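Long-range contacts in clavulanic acid biosynthesis oligopeptide binding protein 2 (Streptomyces clavuligerus, PDB 2WOP), which binds arginine in this crystal and probably serves peptide transport as a solute-binding protein associated with clavulanic acid biosynthesis: residues A[56-61]-A[546-551]; A[449-454]-A[480-485]. All coordinates share one frame; numbering follows the deposited sequence.

Contact 1 of 2, residues A[56-61]-A[546-551]. With ARG (arginine), chain B.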
loop_
_atom_site.group_PDB
_atom_site.type_symbol
_atom_site.label_atom_id
_atom_site.label_comp_id
_atom_site.label_asym_id
_atom_site.label_seq_id
_atom_site.Cartn_x
_atom_site.Cartn_y
_atom_site.Cartn_z
ATOM N N VAL A 56 -2.552 9.916 -0.423
ATOM C CA VAL A 56 -3.294 10.614 -1.472
ATOM C C VAL A 56 -4.462 9.725 -1.922
ATOM O O VAL A 56 -5.533 10.235 -2.267
ATOM C CB VAL A 56 -2.392 11.034 -2.641
ATOM C CG1 VAL A 56 -3.217 11.713 -3.754
ATOM C CG2 VAL A 56 -1.327 12.012 -2.136
ATOM N N TRP A 57 -4.285 8.402 -1.894
ATOM C CA TRP A 57 -5.435 7.510 -2.162
ATOM C C TRP A 57 -6.519 7.718 -1.114
ATOM O O TRP A 57 -7.712 7.712 -1.416
ATOM C CB TRP A 57 -5.008 6.057 -2.157
ATOM C CG TRP A 57 -4.211 5.701 -3.351
ATOM C CD1 TRP A 57 -3.473 6.547 -4.155
ATOM C CD2 TRP A 57 -4.061 4.399 -3.889
ATOM N NE1 TRP A 57 -2.874 5.824 -5.166
ATOM C CE2 TRP A 57 -3.213 4.504 -5.023
ATOM C CE3 TRP A 57 -4.564 3.135 -3.524
ATOM C CZ2 TRP A 57 -2.851 3.385 -5.803
ATOM C CZ3 TRP A 57 -4.199 2.027 -4.289
ATOM C CH2 TRP A 57 -3.356 2.164 -5.423
ATOM N N LEU A 58 -6.085 7.926 0.129
ATOM C CA LEU A 58 -7.004 8.240 1.211
ATOM C C LEU A 58 -7.736 9.557 0.945
ATOM O O LEU A 58 -8.956 9.661 1.130
ATOM C CB LEU A 58 -6.188 8.314 2.503
ATOM C CG LEU A 58 -6.755 8.077 3.875
ATOM C CD1 LEU A 58 -7.343 6.665 3.977
ATOM C CD2 LEU A 58 -5.575 8.329 4.855
ATOM N N LEU A 59 -6.987 10.564 0.487
ATOM C CA LEU A 59 -7.549 11.862 0.140
ATOM C C LEU A 59 -8.521 11.742 -1.030
ATOM O O LEU A 59 -9.527 12.436 -1.087
ATOM C CB LEU A 59 -6.403 12.806 -0.229
ATOM C CG LEU A 59 -6.714 14.257 -0.510
ATOM C CD1 LEU A 59 -7.309 14.911 0.731
ATOM C CD2 LEU A 59 -5.387 14.919 -0.910
ATOM N N GLN A 60 -8.216 10.851 -1.972
ATOM C CA GLN A 60 -9.121 10.588 -3.103
ATOM C C GLN A 60 -10.502 10.097 -2.682
ATOM O O GLN A 60 -11.465 10.228 -3.453
ATOM C CB GLN A 60 -8.471 9.604 -4.104
ATOM C CG GLN A 60 -7.483 10.307 -5.064
ATOM C CD GLN A 60 -8.177 11.265 -6.036
ATOM O OE1 GLN A 60 -9.390 11.187 -6.244
ATOM N NE2 GLN A 60 -7.409 12.177 -6.622
ATOM N N ARG A 61 -10.623 9.530 -1.475
ATOM C CA ARG A 61 -11.958 9.107 -1.012
ATOM C C ARG A 61 -12.880 10.314 -0.784
ATOM O O ARG A 61 -14.084 10.169 -0.773
ATOM C CB ARG A 61 -11.906 8.198 0.220
ATOM C CG ARG A 61 -11.373 6.814 -0.126
ATOM C CD ARG A 61 -10.899 6.018 1.092
ATOM N NE ARG A 61 -11.914 5.745 2.119
ATOM C CZ ARG A 61 -12.855 4.804 2.015
ATOM N NH1 ARG A 61 -12.975 4.089 0.878
ATOM N NH2 ARG A 61 -13.679 4.595 3.030
ATOM N N PRO A 546 -8.701 -0.469 7.984
ATOM C CA PRO A 546 -7.908 -1.697 7.883
ATOM C C PRO A 546 -7.259 -1.898 6.509
ATOM O O PRO A 546 -6.232 -2.556 6.417
ATOM C CB PRO A 546 -8.941 -2.811 8.162
ATOM C CG PRO A 546 -10.243 -2.229 7.906
ATOM C CD PRO A 546 -10.113 -0.756 8.273
ATOM N N ALA A 547 -7.830 -1.314 5.452
ATOM C CA ALA A 547 -7.234 -1.431 4.119
ATOM C C ALA A 547 -6.049 -0.488 3.892
ATOM O O ALA A 547 -5.346 -0.608 2.881
ATOM C CB ALA A 547 -8.294 -1.217 3.055
ATOM N N PHE A 548 -5.829 0.454 4.817
ATOM C CA PHE A 548 -4.831 1.511 4.623
ATOM C C PHE A 548 -3.750 1.583 5.700
ATOM O O PHE A 548 -2.628 2.003 5.408
ATOM C CB PHE A 548 -5.506 2.890 4.509
ATOM C CG PHE A 548 -6.298 3.079 3.248
ATOM C CD1 PHE A 548 -7.637 2.697 3.190
ATOM C CD2 PHE A 548 -5.723 3.678 2.130
ATOM C CE1 PHE A 548 -8.395 2.884 2.017
ATOM C CE2 PHE A 548 -6.469 3.856 0.946
ATOM C CZ PHE A 548 -7.808 3.458 0.895
ATOM N N GLY A 549 -4.094 1.201 6.935
ATOM C CA GLY A 549 -3.201 1.401 8.078
ATOM C C GLY A 549 -3.118 2.868 8.496
ATOM O O GLY A 549 -2.298 3.226 9.337
ATOM N N LEU A 550 -3.972 3.710 7.904
ATOM C CA LEU A 550 -4.048 5.143 8.217
ATOM C C LEU A 550 -5.497 5.453 8.546
ATOM O O LEU A 550 -6.394 4.716 8.141
ATOM C CB LEU A 550 -3.649 5.977 6.988
ATOM C CG LEU A 550 -2.264 5.784 6.378
ATOM C CD1 LEU A 550 -2.053 6.751 5.210
ATOM C CD2 LEU A 550 -1.201 5.962 7.433
ATOM N N TYR A 551 -5.736 6.558 9.261
ATOM C CA TYR A 551 -7.094 6.977 9.556
ATOM C C TYR A 551 -7.893 7.239 8.274
ATOM O O TYR A 551 -7.349 7.778 7.311
ATOM C CB TYR A 551 -7.101 8.283 10.361
ATOM C CG TYR A 551 -6.547 8.208 11.778
ATOM C CD1 TYR A 551 -5.772 9.257 12.297
ATOM C CD2 TYR A 551 -6.811 7.102 12.603
ATOM C CE1 TYR A 551 -5.286 9.224 13.624
ATOM C CE2 TYR A 551 -6.327 7.056 13.927
ATOM C CZ TYR A 551 -5.555 8.118 14.425
ATOM O OH TYR A 551 -5.067 8.083 15.730
HETATM N N ARG B . 3.413 -1.097 -3.045
HETATM C CA ARG B . 4.166 0.182 -3.108
HETATM C C ARG B . 5.345 0.173 -2.139
HETATM O O ARG B . 5.460 -0.661 -1.226
HETATM C CB ARG B . 3.238 1.349 -2.785
HETATM C CG ARG B . 2.578 1.213 -1.408
HETATM C CD ARG B . 1.970 2.523 -0.965
HETATM N NE ARG B . 0.931 3.014 -1.876
HETATM C CZ ARG B . -0.278 2.462 -2.017
HETATM N NH1 ARG B . -0.616 1.374 -1.325
HETATM N NH2 ARG B . -1.153 3.004 -2.850
HETATM O OXT ARG B . 6.190 1.052 -2.252
#
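The ring of F548 takes one methyl of L58 on its face and the CB of W57 at its rim. L58 CD1 sits 3.9 Å from the centroid of the F548 ring, 15° off the normal, a CH-pi contact displaced from the centre toward CG. W57 CB comes in near the ring plane, 4.1 Å from F548 CE2. The aliphatic part of R61 arrives obliquely, its CD 4.0 Å from F548 CZ, while the guanidinium carries on past the ring, its plane 48° from that of the phenyl. There it bonds to D552 by a salt bridge and to the carbonyl of Y70, so the charged end is held away from the ring and CD makes the contact with F548.

The indole of W57 faces another way. With CG anti to the carbonyl carbon (chi1 -72°), it swings away from 546-551 and offers a face to the bound arginine, whose guanidinium stands nearly upright on it, NH2 pointing at the face from 3.1 Å above the ring plane, over its centre. The nearest pair there is W57 CE2 and ligand NH2 at 3.3 Å. NE1 of W57 is tied to the carbonyl of T51, which should limit rotation of the indole beneath the ligand.

L58 serves two neighbours through its two branches. While CD1 covers F548, CD2 rests 3.7 Å from L550 CB. No hydrogen bond crosses between the segments; the contact is mostly apolar, with L58 CD2 also lying 3.1 Å from the carbonyl O of Y551. Y551 sends its ring off the other way, to a hydroxyl bond with D297.

Helix 54-63 is thus packed against the loop between strands 539-540 and 557-558, at the arginine side-chain end of the ligand site of a family 5 solute-binding protein.

Contact 2 of 2, residues A[449-454]-A[480-485]. With ARG (arginine), chain B.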
loop_
_atom_site.group_PDB
_atom_site.type_symbol
_atom_site.label_atom_id
_atom_site.label_comp_id
_atom_site.label_asym_id
_atom_site.label_seq_id
_atom_site.Cartn_x
_atom_site.Cartn_y
_atom_site.Cartn_z
ATOM N N LEU A 449 19.503 -7.392 -0.036
ATOM C CA LEU A 449 18.875 -6.069 -0.185
ATOM C C LEU A 449 17.912 -5.864 0.966
ATOM O O LEU A 449 17.092 -6.745 1.263
ATOM C CB LEU A 449 18.110 -5.964 -1.513
ATOM C CG LEU A 449 18.918 -5.934 -2.827
ATOM C CD1 LEU A 449 18.002 -6.131 -4.032
ATOM C CD2 LEU A 449 19.666 -4.597 -2.946
ATOM N N VAL A 450 18.010 -4.699 1.611
ATOM C CA VAL A 450 17.076 -4.361 2.678
ATOM C C VAL A 450 15.951 -3.544 2.066
ATOM O O VAL A 450 16.200 -2.579 1.337
ATOM C CB VAL A 450 17.766 -3.560 3.801
ATOM C CG1 VAL A 450 16.743 -3.121 4.875
ATOM C CG2 VAL A 450 18.868 -4.387 4.439
ATOM N N THR A 451 14.705 -3.916 2.347
ATOM C CA THR A 451 13.607 -3.106 1.842
ATOM C C THR A 451 12.348 -3.285 2.680
ATOM O O THR A 451 12.327 -4.064 3.651
ATOM C CB THR A 451 13.354 -3.364 0.321
ATOM O OG1 THR A 451 12.546 -2.314 -0.233
ATOM C CG2 THR A 451 12.648 -4.715 0.110
ATOM N N ASP A 452 11.310 -2.547 2.319
ATOM C CA ASP A 452 9.988 -2.768 2.892
ATOM C C ASP A 452 8.947 -2.695 1.784
ATOM O O ASP A 452 9.254 -2.245 0.687
ATOM C CB ASP A 452 9.695 -1.821 4.056
ATOM C CG ASP A 452 9.744 -0.352 3.672
ATOM O OD1 ASP A 452 10.002 -0.002 2.501
ATOM O OD2 ASP A 452 9.545 0.475 4.589
ATOM N N TRP A 453 7.742 -3.164 2.067
ATOM C CA TRP A 453 6.714 -3.310 1.043
ATOM C C TRP A 453 5.335 -3.264 1.673
ATOM O O TRP A 453 5.133 -3.852 2.723
ATOM C CB TRP A 453 6.890 -4.672 0.376
ATOM C CG TRP A 453 5.715 -5.166 -0.386
ATOM C CD1 TRP A 453 4.855 -6.165 -0.004
ATOM C CD2 TRP A 453 5.285 -4.735 -1.680
ATOM N NE1 TRP A 453 3.900 -6.364 -0.976
ATOM C CE2 TRP A 453 4.130 -5.496 -2.012
ATOM C CE3 TRP A 453 5.727 -3.753 -2.573
ATOM C CZ2 TRP A 453 3.431 -5.315 -3.213
ATOM C CZ3 TRP A 453 5.049 -3.588 -3.786
ATOM C CH2 TRP A 453 3.907 -4.366 -4.091
ATOM N N GLY A 454 4.397 -2.590 1.004
ATOM C CA GLY A 454 2.983 -2.668 1.359
ATOM C C GLY A 454 2.193 -2.960 0.094
ATOM O O GLY A 454 2.523 -2.442 -0.979
ATOM N N TRP A 480 9.747 -5.288 -7.818
ATOM C CA TRP A 480 9.506 -5.708 -6.447
ATOM C C TRP A 480 9.809 -7.174 -6.193
ATOM O O TRP A 480 9.823 -7.614 -5.038
ATOM C CB TRP A 480 8.076 -5.369 -6.036
ATOM C CG TRP A 480 8.002 -3.955 -5.638
ATOM C CD1 TRP A 480 7.504 -2.912 -6.362
ATOM C CD2 TRP A 480 8.513 -3.409 -4.431
ATOM N NE1 TRP A 480 7.664 -1.735 -5.660
ATOM C CE2 TRP A 480 8.273 -2.020 -4.466
ATOM C CE3 TRP A 480 9.137 -3.966 -3.302
ATOM C CZ2 TRP A 480 8.635 -1.173 -3.414
ATOM C CZ3 TRP A 480 9.499 -3.125 -2.269
ATOM C CH2 TRP A 480 9.244 -1.745 -2.332
ATOM N N ASN A 481 10.056 -7.924 -7.259
ATOM C CA ASN A 481 10.471 -9.323 -7.123
ATOM C C ASN A 481 12.001 -9.315 -7.139
ATOM O O ASN A 481 12.652 -9.614 -8.160
ATOM C CB ASN A 481 9.862 -10.181 -8.250
ATOM C CG ASN A 481 10.243 -11.665 -8.158
ATOM O OD1 ASN A 481 11.195 -12.040 -7.475
ATOM N ND2 ASN A 481 9.501 -12.511 -8.887
ATOM N N LEU A 482 12.579 -8.939 -6.003
ATOM C CA LEU A 482 14.024 -8.691 -5.957
ATOM C C LEU A 482 14.901 -9.929 -6.225
ATOM O O LEU A 482 15.908 -9.825 -6.936
ATOM C CB LEU A 482 14.435 -7.967 -4.653
ATOM C CG LEU A 482 13.698 -6.648 -4.355
ATOM C CD1 LEU A 482 14.200 -6.039 -3.042
ATOM C CD2 LEU A 482 13.752 -5.628 -5.486
ATOM N N PRO A 483 14.532 -11.094 -5.667
ATOM C CA PRO A 483 15.273 -12.307 -6.030
ATOM C C PRO A 483 15.058 -12.720 -7.488
ATOM O O PRO A 483 15.730 -13.634 -7.956
ATOM C CB PRO A 483 14.686 -13.379 -5.095
ATOM C CG PRO A 483 14.061 -12.576 -3.926
ATOM C CD PRO A 483 13.498 -11.371 -4.641
ATOM N N GLU A 484 14.123 -12.079 -8.180
ATOM C CA GLU A 484 13.722 -12.499 -9.540
ATOM C C GLU A 484 13.354 -13.992 -9.552
ATOM O O GLU A 484 13.779 -14.784 -10.411
ATOM C CB GLU A 484 14.804 -12.143 -10.578
ATOM C CG GLU A 484 15.130 -10.649 -10.613
ATOM C CD GLU A 484 16.299 -10.310 -11.528
ATOM O OE1 GLU A 484 16.551 -11.069 -12.508
ATOM O OE2 GLU A 484 16.970 -9.281 -11.269
ATOM N N LEU A 485 12.552 -14.375 -8.561
ATOM C CA LEU A 485 12.097 -15.749 -8.438
ATOM C C LEU A 485 11.150 -16.010 -9.591
ATOM O O LEU A 485 10.245 -15.212 -9.850
ATOM C CB LEU A 485 11.366 -15.959 -7.112
ATOM C CG LEU A 485 10.927 -17.404 -6.823
ATOM C CD1 LEU A 485 12.141 -18.294 -6.573
ATOM C CD2 LEU A 485 9.925 -17.493 -5.650
HETATM N N ARG B . 3.413 -1.097 -3.045
HETATM C CA ARG B . 4.166 0.182 -3.108
HETATM C C ARG B . 5.345 0.173 -2.139
HETATM O O ARG B . 5.460 -0.661 -1.226
HETATM C CB ARG B . 3.238 1.349 -2.785
HETATM C CG ARG B . 2.578 1.213 -1.408
HETATM C CD ARG B . 1.970 2.523 -0.965
HETATM N NE ARG B . 0.931 3.014 -1.876
HETATM C CZ ARG B . -0.278 2.462 -2.017
HETATM N NH1 ARG B . -0.616 1.374 -1.325
HETATM N NH2 ARG B . -1.153 3.004 -2.850
HETATM O OXT ARG B . 6.190 1.052 -2.252
#
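CG of W453 lies anti to the backbone N (chi1 162°), turning the indole off the strand toward W480, whose CG lies anti to its carbonyl carbon. The result is an edge-to-face aromatic pair beside the ligand site of the solute-binding fold, where strand 448-453 of a mixed sheet meets the loop leading to helix 488-499. The edge of W453 drops onto the face of W480 with the planes at 52°, and W453 CE3 is 3.4 Å from W480 CD2. Both rings approach the ligand, W453 CZ3 lying 3.1 Å from its N and W480 CZ2 3.5 Å from its OXT. NE1 of W453 is held by the carbonyl of F463.

At its rim, near the ring plane, W480 approaches the backbone O of D452. T451 OG1 comes in obliquely to the same benzo end, and T451 CG2 reaches tip to tip toward L482 CD1. That leucine methyl also lies 3.9 Å from L449 CD1.

N481 spans the type I turn that runs to E484: its OD1 accepts from L485 N, and its ND2 donates to L485 O, in the plane of that carbonyl and on a lone pair.

Just past W453, G454 grips the arginine by its backbone: ligand N donates to G454 O at 2.6 Å, and G454 N to ligand O at 3.1 Å, nearly straight at 172°.

How the contacts relate
Both contacts are buried and both touch the same bound arginine, but from different ends: contact 1 receives the guanidinium, contact 2 the amino and carboxylate groups. Their centres lie 23 Å apart; no atoms of one touch the other, and the arginine, which touches both, is what links them. They hold different elements, a helix against a loop in contact 1, a sheet strand against a loop in contact 2. Across the segments both are mostly carbon contacts, phenyl and leucine in contact 1, a tryptophan pair and leucines in contact 2; toward the ligand, contact 1 presents an indole face and contact 2 the backbone of G454. D456 and Y52 add further ligand bonds.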